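Local coordinates for hypothetical protein (Nostoc punctiforme, PDB 2O62) that is of unknown function but probably pairs two calycin-type beta domains, the second resembling the C-terminal domain of an ATP synthase biogenesis factor, at residues L201-Q211 with S220-Q228. Residues are numbered along the deposited sequence; the frame is centred on the assembly and turned at random.
Sequences LFDQDPEKQVQ and SATSPLKVQ. With GOL (glycerol), chain J.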
ATOM      1  N   LEU A 201     -16.072  -4.997  -6.891  1.00 19.22           N
ATOM      2  CA  LEU A 201     -15.652  -5.257  -8.267  1.00 19.23           C
ATOM      3  C   LEU A 201     -16.033  -4.102  -9.181  1.00 17.96           C
ATOM      4  O   LEU A 201     -17.205  -3.823  -9.356  1.00 18.30           O
ATOM      5  CB  LEU A 201     -16.304  -6.532  -8.758  1.00 19.44           C
ATOM      6  CG  LEU A 201     -16.007  -6.876 -10.198  1.00 18.68           C
ATOM      7  CD1 LEU A 201     -14.524  -7.106 -10.392  1.00 21.73           C
ATOM      8  CD2 LEU A 201     -16.828  -8.081 -10.670  1.00 21.81           C
ATOM      9  N   PHE A 202     -15.022  -3.465  -9.763  1.00 18.18           N
ATOM     10  CA  PHE A 202     -15.190  -2.475 -10.851  1.00 18.26           C
ATOM     11  C   PHE A 202     -14.764  -3.091 -12.181  1.00 18.00           C
ATOM     12  O   PHE A 202     -13.582  -3.296 -12.417  1.00 17.72           O
ATOM     13  CB  PHE A 202     -14.341  -1.232 -10.601  1.00 16.93           C
ATOM     14  CG  PHE A 202     -14.719  -0.419  -9.356  1.00 17.27           C
ATOM     15  CD1 PHE A 202     -14.169  -0.724  -8.098  1.00 19.30           C
ATOM     16  CD2 PHE A 202     -15.494   0.718  -9.470  1.00 17.89           C
ATOM     17  CE1 PHE A 202     -14.473   0.074  -6.961  1.00 18.72           C
ATOM     18  CE2 PHE A 202     -15.769   1.527  -8.347  1.00 17.15           C
ATOM     19  CZ  PHE A 202     -15.265   1.179  -7.088  1.00 17.66           C
ATOM     20  N   ASP A 203     -15.718  -3.392 -13.051  1.00 17.73           N
ATOM     21  CA  ASP A 203     -15.368  -4.062 -14.305  1.00 18.86           C
ATOM     22  C   ASP A 203     -16.068  -3.503 -15.558  1.00 19.27           C
ATOM     23  O   ASP A 203     -16.004  -4.130 -16.615  1.00 19.64           O
ATOM     24  CB  ASP A 203     -15.587  -5.583 -14.200  1.00 18.71           C
ATOM     25  CG  ASP A 203     -17.036  -5.944 -14.114  1.00 21.35           C
ATOM     26  OD1 ASP A 203     -17.862  -5.025 -14.046  1.00 22.04           O
ATOM     27  OD2 ASP A 203     -17.377  -7.150 -14.091  1.00 29.21           O
ATOM     28  N   GLN A 204     -16.705  -2.330 -15.458  1.00 19.25           N
ATOM     29  CA  GLN A 204     -17.441  -1.732 -16.569  1.00 20.64           C
ATOM     30  C   GLN A 204     -16.564  -0.773 -17.379  1.00 19.38           C
ATOM     31  O   GLN A 204     -16.531  -0.814 -18.610  1.00 19.15           O
ATOM     32  CB  GLN A 204     -18.681  -0.991 -16.015  1.00 20.18           C
ATOM     33  CG  GLN A 204     -19.765  -0.624 -17.015  1.00 24.49           C
ATOM     34  CD  GLN A 204     -21.033  -0.107 -16.326  1.00 25.55           C
ATOM     35  OE1 GLN A 204     -21.001   0.932 -15.652  1.00 31.17           O
ATOM     36  NE2 GLN A 204     -22.143  -0.855 -16.453  1.00 27.49           N
ATOM     37  N   ASP A 205     -15.855   0.083 -16.662  1.00 20.03           N
ATOM     38  CA  ASP A 205     -15.190   1.271 -17.225  1.00 20.54           C
ATOM     39  C   ASP A 205     -13.746   0.921 -17.553  1.00 19.38           C
ATOM     40  O   ASP A 205     -13.077   0.368 -16.721  1.00 19.02           O
ATOM     41  CB  ASP A 205     -15.281   2.330 -16.113  1.00 20.46           C
ATOM     42  CG  ASP A 205     -14.785   3.694 -16.506  1.00 22.63           C
ATOM     43  OD1 ASP A 205     -13.901   3.779 -17.373  1.00 21.58           O
ATOM     44  OD2 ASP A 205     -15.293   4.683 -15.881  1.00 21.24           O
ATOM     45  N   PRO A 206     -13.254   1.234 -18.770  1.00 20.30           N
ATOM     46  CA  PRO A 206     -11.837   0.959 -19.051  1.00 19.90           C
ATOM     47  C   PRO A 206     -10.846   1.723 -18.192  1.00 20.58           C
ATOM     48  O   PRO A 206      -9.701   1.279 -18.075  1.00 20.44           O
ATOM     49  CB  PRO A 206     -11.699   1.355 -20.535  1.00 20.48           C
ATOM     50  CG  PRO A 206     -12.805   2.306 -20.762  1.00 21.12           C
ATOM     51  CD  PRO A 206     -13.930   1.797 -19.948  1.00 20.52           C
ATOM     52  N   GLU A 207     -11.262   2.833 -17.568  1.00 19.72           N
ATOM     53  CA  GLU A 207     -10.406   3.562 -16.611  1.00 21.25           C
ATOM     54  C   GLU A 207     -10.381   2.976 -15.182  1.00 22.29           C
ATOM     55  O   GLU A 207      -9.668   3.478 -14.306  1.00 23.45           O
ATOM     56  CB  GLU A 207     -10.833   5.058 -16.507  1.00 22.07           C
ATOM     57  CG  GLU A 207     -10.703   5.863 -17.788  1.00 20.67           C
ATOM     58  CD  GLU A 207      -9.242   6.138 -18.237  1.00 26.15           C
ATOM     59  OE1 GLU A 207      -8.358   6.002 -17.394  1.00 26.32           O
ATOM     60  OE2 GLU A 207      -9.011   6.515 -19.417  1.00 28.40           O
ATOM     61  N   LYS A 208     -11.232   1.993 -14.903  1.00 22.41           N
ATOM     62  CA  LYS A 208     -11.253   1.388 -13.572  1.00 21.42           C
ATOM     63  C   LYS A 208     -11.645  -0.060 -13.655  1.00 20.82           C
ATOM     64  O   LYS A 208     -12.822  -0.396 -13.592  1.00 19.37           O
ATOM     65  CB  LYS A 208     -12.173   2.169 -12.618  1.00 22.42           C
ATOM     66  CG  LYS A 208     -11.810   1.863 -11.125  1.00 21.96           C
ATOM     67  CD  LYS A 208     -12.354   2.910 -10.166  1.00 22.76           C
ATOM     68  CE  LYS A 208     -11.974   2.641  -8.696  1.00 25.19           C
ATOM     69  NZ  LYS A 208     -10.541   3.112  -8.458  1.00 27.08           N
ATOM     70  N   GLN A 209     -10.635  -0.902 -13.900  1.00 20.57           N
ATOM     71  CA  GLN A 209     -10.781  -2.364 -14.040  1.00 20.63           C
ATOM     72  C   GLN A 209     -10.075  -3.028 -12.870  1.00 21.60           C
ATOM     73  O   GLN A 209      -8.920  -3.400 -12.992  1.00 21.53           O
ATOM     74  CB  GLN A 209     -10.145  -2.806 -15.352  1.00 20.86           C
ATOM     75  CG  GLN A 209     -10.953  -2.373 -16.573  1.00 21.07           C
ATOM     76  CD  GLN A 209     -12.219  -3.131 -16.705  1.00 22.31           C
ATOM     77  OE1 GLN A 209     -12.200  -4.365 -16.795  1.00 22.83           O
ATOM     78  NE2 GLN A 209     -13.344  -2.417 -16.766  1.00 22.75           N
ATOM     79  N   VAL A 210     -10.749  -3.103 -11.718  1.00 21.49           N
ATOM     80  CA  VAL A 210     -10.053  -3.438 -10.466  1.00 21.46           C
ATOM     81  C   VAL A 210     -10.941  -4.176  -9.530  1.00 21.04           C
ATOM     82  O   VAL A 210     -12.173  -4.138  -9.661  1.00 19.51           O
ATOM     83  CB  VAL A 210      -9.452  -2.217  -9.715  1.00 22.28           C
ATOM     84  CG1 VAL A 210      -8.459  -1.471 -10.540  1.00 23.43           C
ATOM     85  CG2 VAL A 210     -10.529  -1.289  -9.204  1.00 22.79           C
ATOM     86  N   GLN A 211     -10.329  -4.928  -8.622  1.00 21.09           N
ATOM     87  CA  GLN A 211     -11.062  -5.477  -7.486  1.00 22.38           C
ATOM     88  C   GLN A 211     -10.531  -4.781  -6.272  1.00 21.84           C
ATOM     89  O   GLN A 211      -9.338  -4.562  -6.168  1.00 22.37           O
ATOM     90  CB  GLN A 211     -10.913  -7.003  -7.332  1.00 22.82           C
ATOM     91  CG  GLN A 211      -9.508  -7.547  -6.972  1.00 24.77           C
ATOM     92  CD  GLN A 211      -9.603  -8.934  -6.265  1.00 26.31           C
ATOM     93  OE1 GLN A 211     -10.207  -9.846  -6.818  1.00 28.79           O
ATOM     94  NE2 GLN A 211      -9.071  -9.053  -5.008  1.00 24.06           N
ATOM     95  N   SER A 220      -7.022  -1.986   2.888  1.00 20.05           N
ATOM     96  CA  SER A 220      -7.615  -2.388   1.647  1.00 20.09           C
ATOM     97  C   SER A 220      -6.530  -2.592   0.604  1.00 20.65           C
ATOM     98  O   SER A 220      -5.444  -1.989   0.680  1.00 20.45           O
ATOM     99  CB  SER A 220      -8.667  -1.368   1.170  1.00 21.34           C
ATOM    100  OG  SER A 220      -8.121  -0.087   1.021  1.00 19.95           O
ATOM    101  N   ALA A 221      -6.809  -3.472  -0.338  1.00 20.57           N
ATOM    102  CA  ALA A 221      -5.937  -3.646  -1.483  1.00 20.98           C
ATOM    103  C   ALA A 221      -6.744  -3.459  -2.767  1.00 21.20           C
ATOM    104  O   ALA A 221      -7.773  -4.099  -2.948  1.00 20.76           O
ATOM    105  CB  ALA A 221      -5.344  -5.021  -1.463  1.00 23.17           C
ATOM    106  N   THR A 222      -6.260  -2.630  -3.684  1.00 21.87           N
ATOM    107  CA  THR A 222      -6.908  -2.454  -4.992  1.00 22.13           C
ATOM    108  C   THR A 222      -5.974  -3.021  -6.066  1.00 22.70           C
ATOM    109  O   THR A 222      -4.817  -2.627  -6.149  1.00 24.39           O
ATOM    110  CB  THR A 222      -7.289  -0.958  -5.240  1.00 22.92           C
ATOM    111  OG1 THR A 222      -8.219  -0.561  -4.227  1.00 23.80           O
ATOM    112  CG2 THR A 222      -7.924  -0.754  -6.599  1.00 24.46           C
ATOM    113  N   SER A 223      -6.486  -3.977  -6.828  1.00 22.31           N
ATOM    114  CA  SER A 223      -5.724  -4.794  -7.753  1.00 22.71           C
ATOM    115  C   SER A 223      -6.320  -4.741  -9.150  1.00 22.64           C
ATOM    116  O   SER A 223      -7.533  -4.921  -9.292  1.00 23.59           O
ATOM    117  CB  SER A 223      -5.733  -6.260  -7.351  1.00 22.29           C
ATOM    118  OG  SER A 223      -5.228  -6.401  -6.016  1.00 23.07           O
ATOM    119  N   PRO A 224      -5.458  -4.582 -10.184  1.00 23.34           N
ATOM    120  CA  PRO A 224      -5.917  -4.791 -11.563  1.00 23.55           C
ATOM    121  C   PRO A 224      -6.647  -6.136 -11.725  1.00 22.77           C
ATOM    122  O   PRO A 224      -6.234  -7.116 -11.150  1.00 23.02           O
ATOM    123  CB  PRO A 224      -4.603  -4.778 -12.369  1.00 24.11           C
ATOM    124  CG  PRO A 224      -3.608  -4.077 -11.505  1.00 25.53           C
ATOM    125  CD  PRO A 224      -4.022  -4.249 -10.115  1.00 23.83           C
ATOM    126  N   LEU A 225      -7.749  -6.187 -12.468  1.00 23.25           N
ATOM    127  CA  LEU A 225      -8.380  -7.473 -12.731  1.00 23.03           C
ATOM    128  C   LEU A 225      -7.455  -8.389 -13.546  1.00 23.00           C
ATOM    129  O   LEU A 225      -7.504  -9.605 -13.409  1.00 22.10           O
ATOM    130  CB  LEU A 225      -9.715  -7.292 -13.462  1.00 22.74           C
ATOM    131  CG  LEU A 225     -10.783  -6.603 -12.591  1.00 24.49           C
ATOM    132  CD1 LEU A 225     -12.049  -6.270 -13.406  1.00 24.04           C
ATOM    133  CD2 LEU A 225     -11.110  -7.442 -11.343  1.00 25.27           C
ATOM    134  N   LYS A 226      -6.659  -7.800 -14.430  1.00 24.25           N
ATOM    135  CA  LYS A 226      -5.669  -8.564 -15.189  1.00 25.69           C
ATOM    136  C   LYS A 226      -4.614  -7.621 -15.628  1.00 24.53           C
ATOM    137  O   LYS A 226      -4.920  -6.587 -16.210  1.00 24.88           O
ATOM    138  CB  LYS A 226      -6.237  -9.232 -16.433  1.00 26.69           C
ATOM    139  CG  LYS A 226      -5.204 -10.209 -17.142  1.00 27.32           C
ATOM    140  CD  LYS A 226      -5.808 -11.066 -18.227  1.00 29.68           C
ATOM    141  CE  LYS A 226      -4.951 -12.319 -18.584  1.00 32.58           C
ATOM    142  NZ  LYS A 226      -3.587 -11.951 -18.990  1.00 34.88           N
ATOM    143  N   VAL A 227      -3.376  -7.970 -15.356  1.00 23.92           N
ATOM    144  CA  VAL A 227      -2.261  -7.234 -15.887  1.00 24.82           C
ATOM    145  C   VAL A 227      -2.166  -7.499 -17.386  1.00 25.74           C
ATOM    146  O   VAL A 227      -1.998  -8.635 -17.800  1.00 24.93           O
ATOM    147  CB  VAL A 227      -0.970  -7.639 -15.170  1.00 24.38           C
ATOM    148  CG1 VAL A 227       0.212  -6.943 -15.777  1.00 25.90           C
ATOM    149  CG2 VAL A 227      -1.084  -7.329 -13.732  1.00 26.20           C
ATOM    150  N   GLN A 228      -2.322  -6.446 -18.199  1.00 26.96           N
ATOM    151  CA  GLN A 228      -2.326  -6.544 -19.669  1.00 27.60           C
ATOM    152  C   GLN A 228      -1.029  -5.968 -20.236  1.00 26.95           C
ATOM    153  O   GLN A 228      -0.489  -5.019 -19.710  1.00 26.64           O
ATOM    154  CB  GLN A 228      -3.514  -5.769 -20.292  1.00 28.82           C
ATOM    155  CG  GLN A 228      -4.928  -5.999 -19.672  1.00 31.41           C
ATOM    156  CD  GLN A 228      -5.748  -7.103 -20.367  1.00 35.04           C
ATOM    157  OE1 GLN A 228      -5.234  -7.887 -21.179  1.00 35.26           O
ATOM    158  NE2 GLN A 228      -7.040  -7.169 -20.029  1.00 36.53           N
TER
HETATM  159  C1  GOL J 277      -7.154 -10.863 -10.041  1.00 37.10           C
HETATM  160  O1  GOL J 277      -6.426  -9.698 -10.324  1.00 24.56           O
HETATM  161  C2  GOL J 277      -8.618 -10.637  -9.714  1.00 40.24           C
HETATM  162  O2  GOL J 277      -8.930 -11.331  -8.523  1.00 44.95           O
HETATM  163  C3  GOL J 277      -9.476 -11.269 -10.807  1.00 44.13           C
HETATM  164  O3  GOL J 277      -9.003 -10.902 -12.089  1.00 45.73           O
HETATM  165  O   HOH W   1      -7.219  -5.027 -15.394  1.00 21.79           O
HETATM  166  O   HOH W   2      -7.461  -6.771  -4.304  1.00 16.14           O
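The flat amide of Gln-209 meets Leu-225, its OE1 lying 3.9 Å from CD1 of the leucine. Its NE2 ties onto the carbonyl oxygen of Asp-205, which lies almost in the amide plane. That oxygen also takes the backbone N-H of Lys-208, from the opposite face of its carbonyl plane; this second bond closes the type I turn 205-208. Within the turn, Asp-205 OD1 accepts from Glu-207 N, an Asx turn. The Phe-202 ring has CE of Lys-208 over its centre, 3.8 Å above one face.

Leu-225 is the main apolar link. With CG swung away from its own carbonyl carbon (chi1 -67°), the side chain reaches back over the Val-210 backbone, CG coming 3.6 Å from Val-210 N. CD2 meets Leu-201 CD1 at 3.6 Å, the two side chains crossing at about a right angle. CD1 packs on CB of Asp-203. On the sheet face opposite Gln-211, the Val-210 CG2 methyl touches Thr-222 CG2 at 3.7 Å.

The Gln-211 amide bridges the strands through a water that accepts from its NE2 and donates to Ala-221 O and Ser-223 OG. NE2 also bonds to Pro-25 O, and Ser-223 OG to Gln-109. O2 of a glycerol, probably from the crystallisation liquor, donates to Gln-211 OE1 at 2.6 Å.

Gln-211 and Ser-223 exchange two backbone bonds, N to O 2.9 Å and O to N 3.0 Å. Leu-225 N adds a bond to Gln-209 O, above its carbonyl plane. These pairings form the open end of the hairpin 210-214/219-224, in a closed antiparallel up-and-down barrel consistent with the calycin clan.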